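Side-chain contacts in ABC transporter, substrate-binding protein (PDB 4EDP), which probably binds an extracellular solute and hands it to a membrane-embedded ABC transporter for uptake by the bacterium: residues N177-V182 and S337-W342; E187-D192 and G198-K203; H61-V66 and K276-E281; D107-S112 and I267-N272. All coordinates share one frame; numbering follows the deposited sequence. Where two conformers were deposited one is given.

From the N terminus, residues 61-66 come first and meet 276-281 far along the chain, so that contact 3 closes a long loop. Within that span 107-112 pairs with 267-272, placing contact 4 inside contact 3. Next comes 177-182, whose partner 337-342 lies near the C terminus; contact 1 therefore crosses both contact 3 and contact 4. Contact 2, between 187-192 and 198-203, is local and falls within the spans of all the others. Contacts 1 and 2 share helix 178-189 and tie it to helices 332-350 and 199-208. Contact 3 ties helix 276-286 to the connection after helix 46-61; contact 4, touching it through Asp-107 and Lys-276, ties loop 107-112 to strand 262-269.

Contact 1 of 4, residues N177-V182 and S337-W342; sequences NGPAMV and SVMDQW
Val-182 sets one methyl, CG1, squarely on the indole of Trp-342, and this CH-pi contact is the closest approach across the interface. CG1 stands 3.7 Å from the centroid of the Trp-342 six-membered ring and only 8° off its normal. With CG1 anti to the backbone N (chi1 174°), the other methyl swings toward the ring's rim, where CG2 is 4.0 Å from CE3 of Trp-342. The opposite face is covered from within the same helix by Val-338 CG2, 3.5 Å above the plane, so the indole is held between two valines.

The remaining apolar contacts are looser. Pro-179 approaches the indole at its edge, its CA 4.1 Å from CZ3 of Trp-342, while its CG only just reaches CE of Met-339, which is modelled in two conformers.

No hydrogen bond joins the two segments. The one polar atom of the buried indole, NE1, is satisfied elsewhere by the carbonyl O of Asn-197.

The axes of helical segments 178-182 and 337-342 come within 12.1 Å, their directions 78° apart, a separation spanned by the large indole. Helix 199-208 adds Phe-202, which meets Trp-342 edge-to-face and touches Val-182, while Ala-180 packs on Ile-141 of strand 135-145.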
loop_
_atom_site.group_PDB
_atom_site.type_symbol
_atom_site.label_atom_id
_atom_site.label_comp_id
_atom_site.label_asym_id
_atom_site.label_seq_id
_atom_site.Cartn_x
_atom_site.Cartn_y
_atom_site.Cartn_z
ATOM N N ASN A 177 -5.419 0.905 4.202
ATOM C CA ASN A 177 -6.547 1.185 3.315
ATOM C C ASN A 177 -7.666 2.029 3.856
ATOM O O ASN A 177 -8.717 2.153 3.229
ATOM C CB ASN A 177 -7.026 -0.143 2.738
ATOM C CG ASN A 177 -5.969 -0.754 1.856
ATOM O OD1 ASN A 177 -5.555 -0.133 0.884
ATOM N ND2 ASN A 177 -5.471 -1.924 2.223
ATOM N N GLY A 178 -7.420 2.682 4.990
ATOM C CA GLY A 178 -8.418 3.587 5.567
ATOM C C GLY A 178 -8.738 4.747 4.636
ATOM O O GLY A 178 -9.904 5.027 4.367
ATOM N N PRO A 179 -7.705 5.436 4.130
ATOM C CA PRO A 179 -7.951 6.540 3.199
ATOM C C PRO A 179 -8.733 6.101 1.970
ATOM O O PRO A 179 -9.632 6.808 1.523
ATOM C CB PRO A 179 -6.540 7.008 2.841
ATOM C CG PRO A 179 -5.771 6.758 4.106
ATOM C CD PRO A 179 -6.321 5.463 4.650
ATOM N N ALA A 180 -8.402 4.932 1.426
ATOM C CA ALA A 180 -9.126 4.405 0.282
ATOM C C ALA A 180 -10.613 4.246 0.604
ATOM O O ALA A 180 -11.459 4.556 -0.229
ATOM C CB ALA A 180 -8.524 3.046 -0.176
ATOM N N MET A 181 -10.919 3.768 1.803
ATOM C CA MET A 181 -12.300 3.558 2.198
ATOM C C MET A 181 -13.062 4.915 2.195
ATOM O O MET A 181 -14.220 4.988 1.770
ATOM C CB MET A 181 -12.352 2.816 3.549
ATOM C CG MET A 181 -13.692 2.260 3.833
ATOM S SD MET A 181 -14.126 0.943 2.672
ATOM C CE MET A 181 -15.892 1.267 2.619
ATOM N N VAL A 182 -12.406 5.987 2.635
ATOM C CA VAL A 182 -13.011 7.322 2.622
ATOM C C VAL A 182 -13.207 7.761 1.153
ATOM O O VAL A 182 -14.242 8.357 0.805
ATOM C CB VAL A 182 -12.166 8.365 3.403
ATOM C CG1 VAL A 182 -12.741 9.766 3.253
ATOM C CG2 VAL A 182 -12.039 7.977 4.882
ATOM N N SER A 337 -2.683 15.920 5.173
ATOM C CA SER A 337 -3.033 17.261 5.659
ATOM C C SER A 337 -4.405 17.301 6.344
ATOM O O SER A 337 -4.692 18.235 7.099
ATOM C CB SER A 337 -2.995 18.333 4.543
ATOM O OG SER A 337 -4.121 18.249 3.667
ATOM N N VAL A 338 -5.255 16.313 6.077
ATOM C CA VAL A 338 -6.578 16.249 6.680
ATOM C C VAL A 338 -6.800 14.986 7.529
ATOM O O VAL A 338 -7.897 14.755 8.005
ATOM C CB VAL A 338 -7.711 16.297 5.597
ATOM C CG1 VAL A 338 -7.757 17.664 4.898
ATOM C CG2 VAL A 338 -7.586 15.160 4.566
ATOM N N MET A 339 -5.736 14.230 7.768
ATOM C CA MET A 339 -5.840 12.960 8.484
ATOM C C MET A 339 -6.407 13.086 9.906
ATOM O O MET A 339 -7.227 12.267 10.313
ATOM C CB MET A 339 -4.478 12.259 8.504
ATOM C CG MET A 339 -4.575 10.763 8.801
ATOM S SD MET A 339 -5.560 9.890 7.554
ATOM C CE MET A 339 -5.513 8.224 8.233
ATOM N N ASP A 340 -5.986 14.096 10.662
ATOM C CA ASP A 340 -6.490 14.264 12.027
ATOM C C ASP A 340 -8.014 14.463 11.991
ATOM O O ASP A 340 -8.756 13.883 12.794
ATOM C CB ASP A 340 -5.803 15.422 12.763
ATOM C CG ASP A 340 -4.344 15.126 13.097
ATOM O OD1 ASP A 340 -3.913 13.954 13.021
ATOM O OD2 ASP A 340 -3.626 16.079 13.456
ATOM N N GLN A 341 -8.472 15.262 11.045
ATOM C CA GLN A 341 -9.897 15.514 10.871
ATOM C C GLN A 341 -10.611 14.214 10.501
ATOM O O GLN A 341 -11.657 13.885 11.074
ATOM C CB GLN A 341 -10.116 16.562 9.775
ATOM C CG GLN A 341 -11.576 16.922 9.493
ATOM C CD GLN A 341 -11.708 18.030 8.441
ATOM O OE1 GLN A 341 -10.747 18.725 8.140
ATOM N NE2 GLN A 341 -12.909 18.194 7.885
ATOM N N TRP A 342 -10.028 13.472 9.565
ATOM C CA TRP A 342 -10.606 12.198 9.107
ATOM C C TRP A 342 -10.719 11.176 10.222
ATOM O O TRP A 342 -11.760 10.541 10.381
ATOM C CB TRP A 342 -9.805 11.653 7.934
ATOM C CG TRP A 342 -10.137 12.311 6.627
ATOM C CD1 TRP A 342 -10.730 13.533 6.445
ATOM C CD2 TRP A 342 -9.772 11.847 5.316
ATOM N NE1 TRP A 342 -10.833 13.816 5.106
ATOM C CE2 TRP A 342 -10.237 12.810 4.388
ATOM C CE3 TRP A 342 -9.136 10.703 4.838
ATOM C CZ2 TRP A 342 -10.079 12.653 3.017
ATOM C CZ3 TRP A 342 -8.980 10.544 3.468
ATOM C CH2 TRP A 342 -9.438 11.519 2.575
#

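Contact 2 of 4, residues E187-D192 and G198-K203; sequences EKAGVD and GEAAFK
Val-191 O accepts a hydrogen bond from a water 3.0 Å away, and the same water receives a weak one from Ala-201 N at 3.1 Å. This bridge is the polar link between the two segments, which make no direct hydrogen bond. Beside it the side chains meet through small apolar groups. The methyl of Ala-200 points into the turn that follows helix 178-189, with its CB 3.7 Å from CB of Ala-189 and 4.0 Å from CB of Val-191. With CG1 of Val-191 anti to the backbone N (chi1 176°), CG2 is the branch turned to this methyl.

The turn is a Schellman motif. Gly-190, with a positive phi of 77°, is its C-prime residue: Val-191 N bonds back to Ala-186 O, while the bond from Gly-190 N to Glu-187 O is weak. The reversal brings Val-191 round beside Ala-189, so both can face Ala-200. At the start of helix 199-208, Asp-196 accepts from the backbone N atoms of Gly-198 and Ala-200.

Methyl-to-methyl packing lets the end of helix 178-189 come close to the start of helix 199-208, with CA atoms of Ala-189 and Ala-200 5.9 Å apart, while water satisfies the backbone carbonyl of Val-191 across the join.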
loop_
_atom_site.group_PDB
_atom_site.type_symbol
_atom_site.label_atom_id
_atom_site.label_comp_id
_atom_site.label_asym_id
_atom_site.label_seq_id
_atom_site.Cartn_x
_atom_site.Cartn_y
_atom_site.Cartn_z
ATOM N N GLU A 187 -16.653 8.652 -3.798
ATOM C CA GLU A 187 -17.163 8.308 -5.135
ATOM C C GLU A 187 -18.677 8.145 -5.097
ATOM O O GLU A 187 -19.368 8.635 -5.978
ATOM C CB GLU A 187 -16.577 7.002 -5.684
ATOM C CG GLU A 187 -15.086 6.941 -5.851
ATOM C CD GLU A 187 -14.673 5.713 -6.694
ATOM O OE1 GLU A 187 -15.181 5.590 -7.836
ATOM O OE2 GLU A 187 -13.859 4.888 -6.214
ATOM N N LYS A 188 -19.163 7.442 -4.082
ATOM C CA LYS A 188 -20.591 7.204 -3.848
ATOM C C LYS A 188 -21.308 8.554 -3.725
ATOM O O LYS A 188 -22.356 8.777 -4.336
ATOM C CB LYS A 188 -20.737 6.390 -2.562
ATOM C CG LYS A 188 -22.169 6.075 -2.021
ATOM C CD LYS A 188 -22.897 5.028 -2.814
ATOM C CE LYS A 188 -24.178 4.595 -2.110
ATOM N NZ LYS A 188 -25.032 5.733 -1.738
ATOM N N ALA A 189 -20.722 9.477 -2.966
ATOM C CA ALA A 189 -21.313 10.821 -2.800
ATOM C C ALA A 189 -21.239 11.679 -4.073
ATOM O O ALA A 189 -22.042 12.606 -4.276
ATOM C CB ALA A 189 -20.596 11.551 -1.652
ATOM N N GLY A 190 -20.270 11.385 -4.931
ATOM C CA GLY A 190 -20.069 12.161 -6.127
ATOM C C GLY A 190 -19.373 13.492 -5.860
ATOM O O GLY A 190 -19.463 14.402 -6.663
ATOM N N VAL A 191 -18.673 13.605 -4.732
ATOM C CA VAL A 191 -17.931 14.822 -4.405
ATOM C C VAL A 191 -16.509 14.403 -4.030
ATOM O O VAL A 191 -16.313 13.673 -3.062
ATOM C CB VAL A 191 -18.565 15.623 -3.233
ATOM C CG1 VAL A 191 -17.686 16.848 -2.861
ATOM C CG2 VAL A 191 -19.995 16.057 -3.571
ATOM N N ASP A 192 -15.517 14.876 -4.783
ATOM C CA ASP A 192 -14.115 14.540 -4.517
ATOM C C ASP A 192 -13.706 15.063 -3.139
ATOM O O ASP A 192 -14.129 16.134 -2.751
ATOM C CB ASP A 192 -13.195 15.178 -5.544
ATOM C CG ASP A 192 -11.763 14.686 -5.420
ATOM O OD1 ASP A 192 -11.493 13.510 -5.786
ATOM O OD2 ASP A 192 -10.893 15.467 -4.981
ATOM N N GLY A 198 -13.759 15.931 2.377
ATOM C CA GLY A 198 -14.380 14.642 2.692
ATOM C C GLY A 198 -15.698 14.650 3.445
ATOM O O GLY A 198 -16.194 13.595 3.844
ATOM N N GLU A 199 -16.288 15.822 3.655
ATOM C CA GLU A 199 -17.544 15.874 4.404
ATOM C C GLU A 199 -18.646 14.995 3.792
ATOM O O GLU A 199 -19.325 14.255 4.512
ATOM C CB GLU A 199 -17.993 17.324 4.589
ATOM C CG GLU A 199 -17.011 18.123 5.431
ATOM C CD GLU A 199 -16.871 17.582 6.844
ATOM O OE1 GLU A 199 -17.915 17.408 7.499
ATOM O OE2 GLU A 199 -15.723 17.361 7.302
ATOM N N ALA A 200 -18.808 15.044 2.472
ATOM C CA ALA A 200 -19.828 14.227 1.820
ATOM C C ALA A 200 -19.487 12.741 1.933
ATOM O O ALA A 200 -20.363 11.912 2.106
ATOM C CB ALA A 200 -20.001 14.629 0.341
ATOM N N ALA A 201 -18.200 12.423 1.879
ATOM C CA ALA A 201 -17.766 11.034 1.979
ATOM C C ALA A 201 -18.167 10.525 3.358
ATOM O O ALA A 201 -18.656 9.404 3.499
ATOM C CB ALA A 201 -16.266 10.918 1.774
ATOM N N PHE A 202 -17.963 11.348 4.383
ATOM C CA PHE A 202 -18.313 10.918 5.726
ATOM C C PHE A 202 -19.811 10.750 5.912
ATOM O O PHE A 202 -20.222 9.854 6.668
ATOM C CB PHE A 202 -17.609 11.731 6.824
ATOM C CG PHE A 202 -16.178 11.318 7.020
ATOM C CD1 PHE A 202 -15.873 10.162 7.699
ATOM C CD2 PHE A 202 -15.142 12.063 6.497
ATOM C CE1 PHE A 202 -14.558 9.755 7.862
ATOM C CE2 PHE A 202 -13.832 11.652 6.654
ATOM C CZ PHE A 202 -13.546 10.500 7.348
ATOM N N LYS A 203 -20.627 11.535 5.197
ATOM C CA LYS A 203 -22.077 11.368 5.260
ATOM C C LYS A 203 -22.449 10.020 4.630
ATOM O O LYS A 203 -23.391 9.360 5.094
ATOM C CB LYS A 203 -22.826 12.512 4.577
ATOM C CG LYS A 203 -22.742 13.858 5.289
ATOM C CD LYS A 203 -23.384 13.836 6.673
ATOM C CE LYS A 203 -23.399 15.236 7.289
ATOM N NZ LYS A 203 -24.077 15.270 8.622
HETATM O O HOH W 1 -16.276 13.987 -0.047
#

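Contact 3 of 4, residues H61-V66 and K276-E281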
loop_
_atom_site.group_PDB
_atom_site.type_symbol
_atom_site.label_atom_id
_atom_site.label_comp_id
_atom_site.label_asym_id
_atom_site.label_seq_id
_atom_site.Cartn_x
_atom_site.Cartn_y
_atom_site.Cartn_z
ATOM N N HIS A 61 28.882 -4.352 -5.852
ATOM C CA HIS A 61 29.512 -3.046 -5.659
ATOM C C HIS A 61 30.657 -3.029 -4.663
ATOM O O HIS A 61 31.269 -1.984 -4.444
ATOM C CB HIS A 61 28.460 -2.009 -5.244
ATOM C CG HIS A 61 27.488 -1.680 -6.329
ATOM N ND1 HIS A 61 27.716 -0.678 -7.249
ATOM C CD2 HIS A 61 26.290 -2.222 -6.651
ATOM C CE1 HIS A 61 26.695 -0.614 -8.086
ATOM N NE2 HIS A 61 25.819 -1.543 -7.749
ATOM N N GLY A 62 30.960 -4.184 -4.081
ATOM C CA GLY A 62 32.039 -4.285 -3.113
ATOM C C GLY A 62 31.824 -3.383 -1.915
ATOM O O GLY A 62 32.713 -2.611 -1.555
ATOM N N VAL A 63 30.638 -3.472 -1.310
ATOM C CA VAL A 63 30.289 -2.674 -0.127
ATOM C C VAL A 63 29.555 -3.528 0.903
ATOM O O VAL A 63 29.150 -4.659 0.611
ATOM C CB VAL A 63 29.384 -1.462 -0.477
ATOM C CG1 VAL A 63 30.044 -0.596 -1.523
ATOM C CG2 VAL A 63 28.014 -1.926 -0.969
ATOM N N GLU A 64 29.403 -2.982 2.109
ATOM C CA GLU A 64 28.692 -3.655 3.181
ATOM C C GLU A 64 27.334 -2.981 3.407
ATOM O O GLU A 64 27.243 -1.756 3.422
ATOM C CB GLU A 64 29.484 -3.604 4.485
ATOM C CG GLU A 64 28.776 -4.314 5.639
ATOM C CD GLU A 64 29.564 -4.312 6.945
ATOM O OE1 GLU A 64 30.792 -4.064 6.924
ATOM O OE2 GLU A 64 28.946 -4.584 7.999
ATOM N N ILE A 65 26.284 -3.781 3.559
ATOM C CA ILE A 65 24.956 -3.239 3.838
ATOM C C ILE A 65 24.593 -3.525 5.291
ATOM O O ILE A 65 24.827 -4.625 5.820
ATOM C CB ILE A 65 23.890 -3.755 2.846
ATOM C CG1 ILE A 65 24.155 -3.137 1.472
ATOM C CG2 ILE A 65 22.478 -3.364 3.309
ATOM C CD1 ILE A 65 23.179 -3.502 0.400
ATOM N N VAL A 66 24.104 -2.491 5.958
ATOM C CA VAL A 66 23.687 -2.578 7.342
ATOM C C VAL A 66 22.228 -2.183 7.434
ATOM O O VAL A 66 21.827 -1.136 6.914
ATOM C CB VAL A 66 24.525 -1.651 8.228
ATOM C CG1 VAL A 66 23.855 -1.440 9.580
ATOM C CG2 VAL A 66 25.925 -2.217 8.390
ATOM N N LYS A 276 25.375 9.266 -1.160
ATOM C CA LYS A 276 24.263 9.407 -2.117
ATOM C C LYS A 276 24.452 8.743 -3.481
ATOM O O LYS A 276 23.498 8.207 -4.045
ATOM C CB LYS A 276 23.863 10.873 -2.244
ATOM C CG LYS A 276 23.311 11.416 -0.927
ATOM C CD LYS A 276 22.864 12.856 -1.043
ATOM C CE LYS A 276 22.283 13.351 0.254
ATOM N NZ LYS A 276 21.891 14.792 0.131
ATOM N N ASP A 277 25.664 8.752 -4.027
ATOM C CA ASP A 277 25.863 8.098 -5.323
ATOM C C ASP A 277 25.488 6.621 -5.230
ATOM O O ASP A 277 24.787 6.104 -6.104
ATOM C CB ASP A 277 27.297 8.254 -5.809
ATOM C CG ASP A 277 27.603 9.664 -6.238
ATOM O OD1 ASP A 277 26.646 10.406 -6.544
ATOM O OD2 ASP A 277 28.791 10.022 -6.289
ATOM N N LEU A 278 25.938 5.961 -4.161
ATOM C CA LEU A 278 25.641 4.551 -3.938
ATOM C C LEU A 278 24.130 4.371 -3.683
ATOM O O LEU A 278 23.529 3.370 -4.097
ATOM C CB LEU A 278 26.438 4.034 -2.734
ATOM C CG LEU A 278 26.426 2.532 -2.463
ATOM C CD1 LEU A 278 27.126 1.783 -3.592
ATOM C CD2 LEU A 278 27.102 2.209 -1.125
ATOM N N ALA A 279 23.534 5.330 -2.977
ATOM C CA ALA A 279 22.093 5.310 -2.689
ATOM C C ALA A 279 21.297 5.329 -3.996
ATOM O O ALA A 279 20.337 4.566 -4.152
ATOM C CB ALA A 279 21.709 6.494 -1.811
ATOM N N TYR A 280 21.685 6.208 -4.925
ATOM C CA TYR A 280 21.016 6.259 -6.229
ATOM C C TYR A 280 21.167 4.932 -6.975
ATOM O O TYR A 280 20.216 4.445 -7.570
ATOM C CB TYR A 280 21.563 7.391 -7.096
ATOM C CG TYR A 280 20.934 8.731 -6.834
ATOM C CD1 TYR A 280 19.691 9.035 -7.367
ATOM C CD2 TYR A 280 21.582 9.707 -6.089
ATOM C CE1 TYR A 280 19.106 10.267 -7.146
ATOM C CE2 TYR A 280 20.999 10.949 -5.866
ATOM C CZ TYR A 280 19.763 11.220 -6.396
ATOM O OH TYR A 280 19.149 12.440 -6.189
ATOM N N GLU A 281 22.374 4.365 -6.971
ATOM C CA GLU A 281 22.613 3.081 -7.631
ATOM C C GLU A 281 21.698 2.014 -7.049
ATOM O O GLU A 281 21.149 1.181 -7.779
ATOM C CB GLU A 281 24.096 2.654 -7.513
ATOM C CG GLU A 281 25.034 3.498 -8.360
ATOM C CD GLU A 281 26.504 3.178 -8.138
ATOM O OE1 GLU A 281 26.841 2.497 -7.154
ATOM O OE2 GLU A 281 27.326 3.639 -8.939
HETATM O O HOH W 2 29.374 1.492 -6.876
#
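His-61 lays its imidazole obliquely against the carboxylate of Glu-281, the two planes turned 33° from each other. Glu-281 OE1 sits 3.3 Å from both CE1 and ND1 of His-61, yet the approach to ND1 is badly angled and makes no hydrogen bond. A water does the joining instead: it lies 2.8 Å from His-61 ND1 and donates to Glu-281 OE1 over 2.7 Å. An extended chain beyond CG (chi2 174°) carries the Glu-281 carboxylate out to the imidazole.

The apolar half of the contact is carried by Leu-278. Val-63 CG1 and Leu-278 CD2 meet tip to tip at 4.1 Å, and Leu-278 CD1 passes 4.3 Å from CB of His-61. The leucine's CG lies opposite the backbone N (chi1 -171°), which carries both methyls out from the helix toward the turn around Gly-62. There helix 46-61 gives way to strand 65-69, so the contact joins this helix-to-strand connection to helix 276-286. Phe-57 borders both Leu-278 and the His-61 ring, and Leu-37 also touches Leu-278.

At this surface site a small apolar patch thus sits beside a water-mediated polar pair, and the nearby carboxylate may favour positive charge on the imidazole.

Contact 4 of 4, residues D107-S112 and I267-N272; sequences DKLDYS and ININKN. With ACT (acetate ion), chain H.
The carboxylate of Asp-107 is the flat group that meets the other segment, lying across the start of the Lys-271 side chain. Its OD1 is 3.5 Å from CA and 3.4 Å from CG of Lys-271, contacts with carbon rather than with the ammonium. The contact sets a loop, shaped further on by an Asx turn at Asp-110, along the end of strand 262-269 in what is probably a periplasmic-binding-protein fold. The other oxygen of Asp-107, OD2, forms a salt bridge with Lys-276. Lys-271 is bent at chi3 (-66°), and its NZ donates to Gly-104 O and, over 3.0 Å, to OXT of an acetate ion, probably picked up from the crystallisation liquor; Tyr-132 OH binds the same ion.

In the Asx turn, Asp-110 OD1 takes bonds from N and OG of Ser-112 on the same face of the carboxylate. The Ser-112 OG bond to Asp-110 OD1 is 2.7 Å long. Asp-107 N donates to Ile-269 O at 3.0 Å, nearly straight at 168°. Two residues on, Leu-109 CD2 rests on the flank of Ile-269, 3.7 Å from its CD1, with Tyr-280 of helix 276-286 touching both residues.

One water joins the two backbones and a side chain, donating to Asp-107 O at 2.8 Å and to Asn-268 OD1, which also accepts from Gly-133 N, and accepting from Ile-269 N at 2.9 Å.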
loop_
_atom_site.group_PDB
_atom_site.type_symbol
_atom_site.label_atom_id
_atom_site.label_comp_id
_atom_site.label_asym_id
_atom_site.label_seq_id
_atom_site.Cartn_x
_atom_site.Cartn_y
_atom_site.Cartn_z
ATOM N N ASP A 107 15.757 13.742 0.226
ATOM C CA ASP A 107 16.109 14.545 -0.928
ATOM C C ASP A 107 15.146 14.449 -2.099
ATOM O O ASP A 107 14.599 13.374 -2.370
ATOM C CB ASP A 107 17.426 14.047 -1.550
ATOM C CG ASP A 107 18.664 14.650 -0.945
ATOM O OD1 ASP A 107 18.584 15.524 -0.052
ATOM O OD2 ASP A 107 19.744 14.257 -1.432
ATOM N N LYS A 108 14.932 15.567 -2.793
ATOM C CA LYS A 108 14.137 15.552 -4.021
ATOM C C LYS A 108 15.133 14.878 -4.977
ATOM O O LYS A 108 16.278 15.317 -5.086
ATOM C CB LYS A 108 13.759 16.964 -4.469
ATOM C CG LYS A 108 12.817 17.023 -5.671
ATOM C CD LYS A 108 12.595 18.461 -6.110
ATOM C CE LYS A 108 11.673 18.580 -7.323
ATOM N NZ LYS A 108 10.270 18.209 -7.019
ATOM N N LEU A 109 14.714 13.821 -5.662
ATOM C CA LEU A 109 15.642 13.038 -6.481
ATOM C C LEU A 109 15.891 13.450 -7.915
ATOM O O LEU A 109 14.995 13.921 -8.605
ATOM C CB LEU A 109 15.198 11.586 -6.471
ATOM C CG LEU A 109 15.072 10.899 -5.104
ATOM C CD1 LEU A 109 14.689 9.426 -5.321
ATOM C CD2 LEU A 109 16.378 11.016 -4.296
ATOM N N ASP A 110 17.135 13.261 -8.337
ATOM C CA ASP A 110 17.545 13.524 -9.706
ATOM C C ASP A 110 17.309 12.217 -10.443
ATOM O O ASP A 110 18.119 11.303 -10.387
ATOM C CB ASP A 110 19.002 13.941 -9.758
ATOM C CG ASP A 110 19.500 14.152 -11.165
ATOM O OD1 ASP A 110 18.728 13.946 -12.127
ATOM O OD2 ASP A 110 20.681 14.525 -11.301
ATOM N N TYR A 111 16.171 12.121 -11.120
ATOM C CA TYR A 111 15.826 10.898 -11.828
ATOM C C TYR A 111 16.709 10.585 -13.039
ATOM O O TYR A 111 16.588 9.498 -13.621
ATOM C CB TYR A 111 14.318 10.846 -12.172
ATOM C CG TYR A 111 13.484 10.381 -11.000
ATOM C CD1 TYR A 111 13.004 11.272 -10.052
ATOM C CD2 TYR A 111 13.249 9.025 -10.800
ATOM C CE1 TYR A 111 12.270 10.826 -8.962
ATOM C CE2 TYR A 111 12.517 8.579 -9.744
ATOM C CZ TYR A 111 12.038 9.470 -8.813
ATOM O OH TYR A 111 11.287 8.974 -7.757
ATOM N N SER A 112 17.606 11.494 -13.408
ATOM C CA SER A 112 18.525 11.202 -14.506
ATOM C C SER A 112 19.499 10.099 -14.031
ATOM O O SER A 112 20.160 9.452 -14.842
ATOM C CB SER A 112 19.291 12.445 -14.973
ATOM O OG SER A 112 20.257 12.891 -14.037
ATOM N N ILE A 267 11.107 4.083 -1.678
ATOM C CA ILE A 267 12.476 4.167 -1.148
ATOM C C ILE A 267 12.955 5.597 -1.357
ATOM O O ILE A 267 12.915 6.117 -2.481
ATOM C CB ILE A 267 13.490 3.247 -1.870
ATOM C CG1 ILE A 267 12.988 1.819 -1.958
ATOM C CG2 ILE A 267 14.870 3.315 -1.172
ATOM C CD1 ILE A 267 13.858 0.911 -2.826
ATOM N N ASN A 268 13.395 6.222 -0.272
ATOM C CA ASN A 268 13.924 7.581 -0.276
ATOM C C ASN A 268 15.390 7.649 0.119
ATOM O O ASN A 268 15.910 6.755 0.822
ATOM C CB ASN A 268 13.118 8.431 0.710
ATOM C CG ASN A 268 11.869 8.958 0.107
ATOM O OD1 ASN A 268 11.903 9.985 -0.573
ATOM N ND2 ASN A 268 10.733 8.280 0.366
ATOM N N ILE A 269 16.055 8.699 -0.339
ATOM C CA ILE A 269 17.429 8.955 0.033
ATOM C C ILE A 269 17.423 10.003 1.144
ATOM O O ILE A 269 16.848 11.083 0.999
ATOM C CB ILE A 269 18.291 9.483 -1.144
ATOM C CG1 ILE A 269 18.379 8.435 -2.254
ATOM C CG2 ILE A 269 19.699 9.826 -0.646
ATOM C CD1 ILE A 269 19.263 8.847 -3.454
ATOM N N ASN A 270 18.041 9.678 2.272
ATOM C CA ASN A 270 18.094 10.628 3.384
ATOM C C ASN A 270 18.990 11.815 3.070
ATOM O O ASN A 270 20.078 11.677 2.534
ATOM C CB ASN A 270 18.512 9.953 4.683
ATOM C CG ASN A 270 17.535 8.920 5.114
ATOM O OD1 ASN A 270 17.269 7.962 4.379
ATOM N ND2 ASN A 270 16.987 9.082 6.324
ATOM N N LYS A 271 18.489 12.993 3.392
ATOM C CA LYS A 271 19.183 14.233 3.113
ATOM C C LYS A 271 20.559 14.304 3.791
ATOM O O LYS A 271 21.494 14.890 3.236
ATOM C CB LYS A 271 18.280 15.399 3.525
ATOM C CG LYS A 271 18.785 16.764 3.147
ATOM C CD LYS A 271 17.726 17.834 3.424
ATOM C CE LYS A 271 16.508 17.668 2.532
ATOM N NZ LYS A 271 15.469 18.704 2.814
ATOM N N ASN A 272 20.696 13.667 4.952
ATOM C CA ASN A 272 21.959 13.691 5.692
ATOM C C ASN A 272 22.955 12.611 5.214
ATOM O O ASN A 272 24.085 12.540 5.695
ATOM C CB ASN A 272 21.669 13.547 7.199
ATOM C CG ASN A 272 22.854 13.933 8.079
ATOM O OD1 ASN A 272 23.573 14.888 7.791
ATOM N ND2 ASN A 272 23.038 13.206 9.183
HETATM C C ACT H . 11.959 19.335 1.280
HETATM O O ACT H . 12.419 18.862 0.221
HETATM O OXT ACT H . 12.812 19.786 2.071
HETATM C CH3 ACT H . 10.488 19.368 1.590
HETATM O O HOH W 3 14.412 10.653 -1.643
#